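Local structure of clostridium acetobutylicum Q97KL0 (Clostridium acetobutylicum, 1XBF) at residues V4-L9 and K126-I131. The protein is of unknown function, belongs to the UPF0047 (YjbQ) family and assembles from three copies of the chain. Residues are numbered along the deposited sequence; the frame is centred on the assembly and turned at random.
Sequences VIEYSL and KVFVKI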
loop_
_atom_site.group_PDB
_atom_site.type_symbol
_atom_site.label_atom_id
_atom_site.label_comp_id
_atom_site.label_asym_id
_atom_site.label_seq_id
_atom_site.Cartn_x
_atom_site.Cartn_y
_atom_site.Cartn_z
ATOM N N VAL A 4 0.232 10.593 -18.444
ATOM C CA VAL A 4 1.129 9.619 -17.753
ATOM C C VAL A 4 2.286 9.178 -18.646
ATOM O O VAL A 4 2.118 9.007 -19.853
ATOM C CB VAL A 4 0.353 8.350 -17.327
ATOM C CG1 VAL A 4 -0.785 8.725 -16.404
ATOM C CG2 VAL A 4 -0.178 7.622 -18.550
ATOM N N ILE A 5 3.463 9.000 -18.051
ATOM C CA ILE A 5 4.624 8.557 -18.809
ATOM C C ILE A 5 5.049 7.170 -18.346
ATOM O O ILE A 5 4.998 6.851 -17.158
ATOM C CB ILE A 5 5.822 9.537 -18.677
ATOM C CG1 ILE A 5 6.232 9.702 -17.212
ATOM C CG2 ILE A 5 5.448 10.886 -19.271
ATOM C CD1 ILE A 5 5.287 10.569 -16.400
ATOM N N GLU A 6 5.459 6.346 -19.300
ATOM C CA GLU A 6 5.878 4.985 -19.009
ATOM C C GLU A 6 7.386 4.835 -19.163
ATOM O O GLU A 6 7.930 5.067 -20.243
ATOM C CB GLU A 6 5.152 4.022 -19.950
ATOM C CG GLU A 6 3.639 4.095 -19.825
ATOM C CD GLU A 6 2.908 3.409 -20.960
ATOM O OE1 GLU A 6 3.166 2.210 -21.205
ATOM O OE2 GLU A 6 2.070 4.074 -21.605
ATOM N N TYR A 7 8.059 4.465 -18.077
ATOM C CA TYR A 7 9.504 4.269 -18.107
ATOM C C TYR A 7 9.812 2.785 -18.240
ATOM O O TYR A 7 9.048 1.940 -17.777
ATOM C CB TYR A 7 10.153 4.811 -16.834
ATOM C CG TYR A 7 10.072 6.310 -16.682
ATOM C CD1 TYR A 7 9.343 6.888 -15.645
ATOM C CD2 TYR A 7 10.749 7.157 -17.561
ATOM C CE1 TYR A 7 9.291 8.271 -15.481
ATOM C CE2 TYR A 7 10.702 8.545 -17.407
ATOM C CZ TYR A 7 9.972 9.093 -16.364
ATOM O OH TYR A 7 9.926 10.460 -16.206
ATOM N N SER A 8 10.934 2.470 -18.876
ATOM C CA SER A 8 11.339 1.085 -19.077
ATOM C C SER A 8 12.416 0.700 -18.066
ATOM O O SER A 8 13.337 1.473 -17.807
ATOM C CB SER A 8 11.854 0.905 -20.510
ATOM O OG SER A 8 12.317 -0.412 -20.731
ATOM N N LEU A 9 12.290 -0.493 -17.489
ATOM C CA LEU A 9 13.242 -0.982 -16.495
ATOM C C LEU A 9 13.786 -2.347 -16.854
ATOM O O LEU A 9 13.041 -3.230 -17.278
ATOM C CB LEU A 9 12.588 -1.101 -15.113
ATOM C CG LEU A 9 12.344 0.110 -14.216
ATOM C CD1 LEU A 9 13.673 0.740 -13.846
ATOM C CD2 LEU A 9 11.445 1.102 -14.917
ATOM N N LYS A 126 8.140 -2.247 -16.700
ATOM C CA LYS A 126 7.624 -0.907 -16.922
ATOM C C LYS A 126 7.160 -0.337 -15.584
ATOM O O LYS A 126 6.871 -1.072 -14.640
ATOM C CB LYS A 126 6.428 -0.937 -17.876
ATOM C CG LYS A 126 6.748 -1.281 -19.326
ATOM C CD LYS A 126 7.528 -0.160 -19.997
ATOM C CE LYS A 126 7.522 -0.318 -21.509
ATOM N NZ LYS A 126 6.128 -0.323 -22.042
ATOM N N VAL A 127 7.092 0.981 -15.507
ATOM C CA VAL A 127 6.614 1.629 -14.305
ATOM C C VAL A 127 5.901 2.873 -14.801
ATOM O O VAL A 127 6.437 3.608 -15.634
ATOM C CB VAL A 127 7.780 1.989 -13.340
ATOM C CG1 VAL A 127 8.653 3.079 -13.936
ATOM C CG2 VAL A 127 7.219 2.418 -11.990
ATOM N N PHE A 128 4.674 3.086 -14.332
ATOM C CA PHE A 128 3.909 4.252 -14.750
ATOM C C PHE A 128 3.988 5.339 -13.693
ATOM O O PHE A 128 3.927 5.059 -12.494
ATOM C CB PHE A 128 2.432 3.908 -14.967
ATOM C CG PHE A 128 2.193 2.693 -15.813
ATOM C CD1 PHE A 128 3.080 2.330 -16.819
ATOM C CD2 PHE A 128 1.038 1.938 -15.634
ATOM C CE1 PHE A 128 2.818 1.232 -17.640
ATOM C CE2 PHE A 128 0.761 0.840 -16.446
ATOM C CZ PHE A 128 1.653 0.483 -17.454
ATOM N N VAL A 129 4.121 6.583 -14.141
ATOM C CA VAL A 129 4.192 7.712 -13.230
ATOM C C VAL A 129 3.162 8.750 -13.655
ATOM O O VAL A 129 3.210 9.263 -14.774
ATOM C CB VAL A 129 5.594 8.360 -13.240
ATOM C CG1 VAL A 129 5.651 9.493 -12.234
ATOM C CG2 VAL A 129 6.651 7.313 -12.920
ATOM N N LYS A 130 2.213 9.042 -12.773
ATOM C CA LYS A 130 1.197 10.034 -13.089
ATOM C C LYS A 130 1.307 11.200 -12.118
ATOM O O LYS A 130 1.308 11.011 -10.901
ATOM C CB LYS A 130 -0.202 9.415 -13.018
ATOM C CG LYS A 130 -1.318 10.350 -13.475
ATOM C CD LYS A 130 -2.646 9.614 -13.600
ATOM C CE LYS A 130 -3.740 10.526 -14.155
ATOM N NZ LYS A 130 -3.466 10.961 -15.557
ATOM N N ILE A 131 1.425 12.404 -12.666
ATOM C CA ILE A 131 1.522 13.599 -11.845
ATOM C C ILE A 131 0.151 14.256 -11.787
ATOM O O ILE A 131 -0.414 14.626 -12.820
ATOM C CB ILE A 131 2.540 14.596 -12.436
ATOM C CG1 ILE A 131 3.909 13.928 -12.566
ATOM C CG2 ILE A 131 2.651 15.818 -11.541
ATOM C CD1 ILE A 131 4.518 13.518 -11.234
#
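Tyr7 and Val127 hold each other by two backbone hydrogen bonds, Tyr7 N to Val127 O at 3.1 Å, with Val127 N returning the bond to Tyr7 O. Two residues along, Ile5 and Val129 repeat the exchange, Ile5 N giving to Val129 O and Val129 N to Ile5 O, so both are antiparallel hydrogen-bonded pairs; Glu6 and Phe128 between them form a non-hydrogen-bonded one. The Tyr7 carbonyl also receives a CA-H...O contact from Lys126. On the face carrying Glu6, Phe128 and Lys126, Glu6 OE1 and Lys126 NZ are 4.0 Å apart, a long salt bridge. Glu6 CG meets the Phe128 ring obliquely, 3.5 Å from Phe128 CD1, brought there by a first torsion of -59° that sets it beside the backbone N; the extended chain runs the same way as the phenylalanine, its carboxylate turned 77° from the ring. Lys107 of a second subunit makes a cation-pi contact with this ring.

The strands are antiparallel neighbours at one margin of the chain's five-stranded sheet: 5-10 is outermost, and 124-133 separates it from 37-41. Ile5, Tyr7 and Val129 all touch Ala27 of helix 21-31, which packs on their face. There the Tyr7 ring presents its edge, Tyr7 CE1 lying 3.8 Å from Val129 CG2, which sits in the ring plane. Val127 CG1 touches both Tyr7 CB and Leu9 CD2, 3.6 Å from Leu9 CD2. At the other end Val4 CG1 presses against the aliphatic chain of Lys130, 3.4 Å from Lys130 CG.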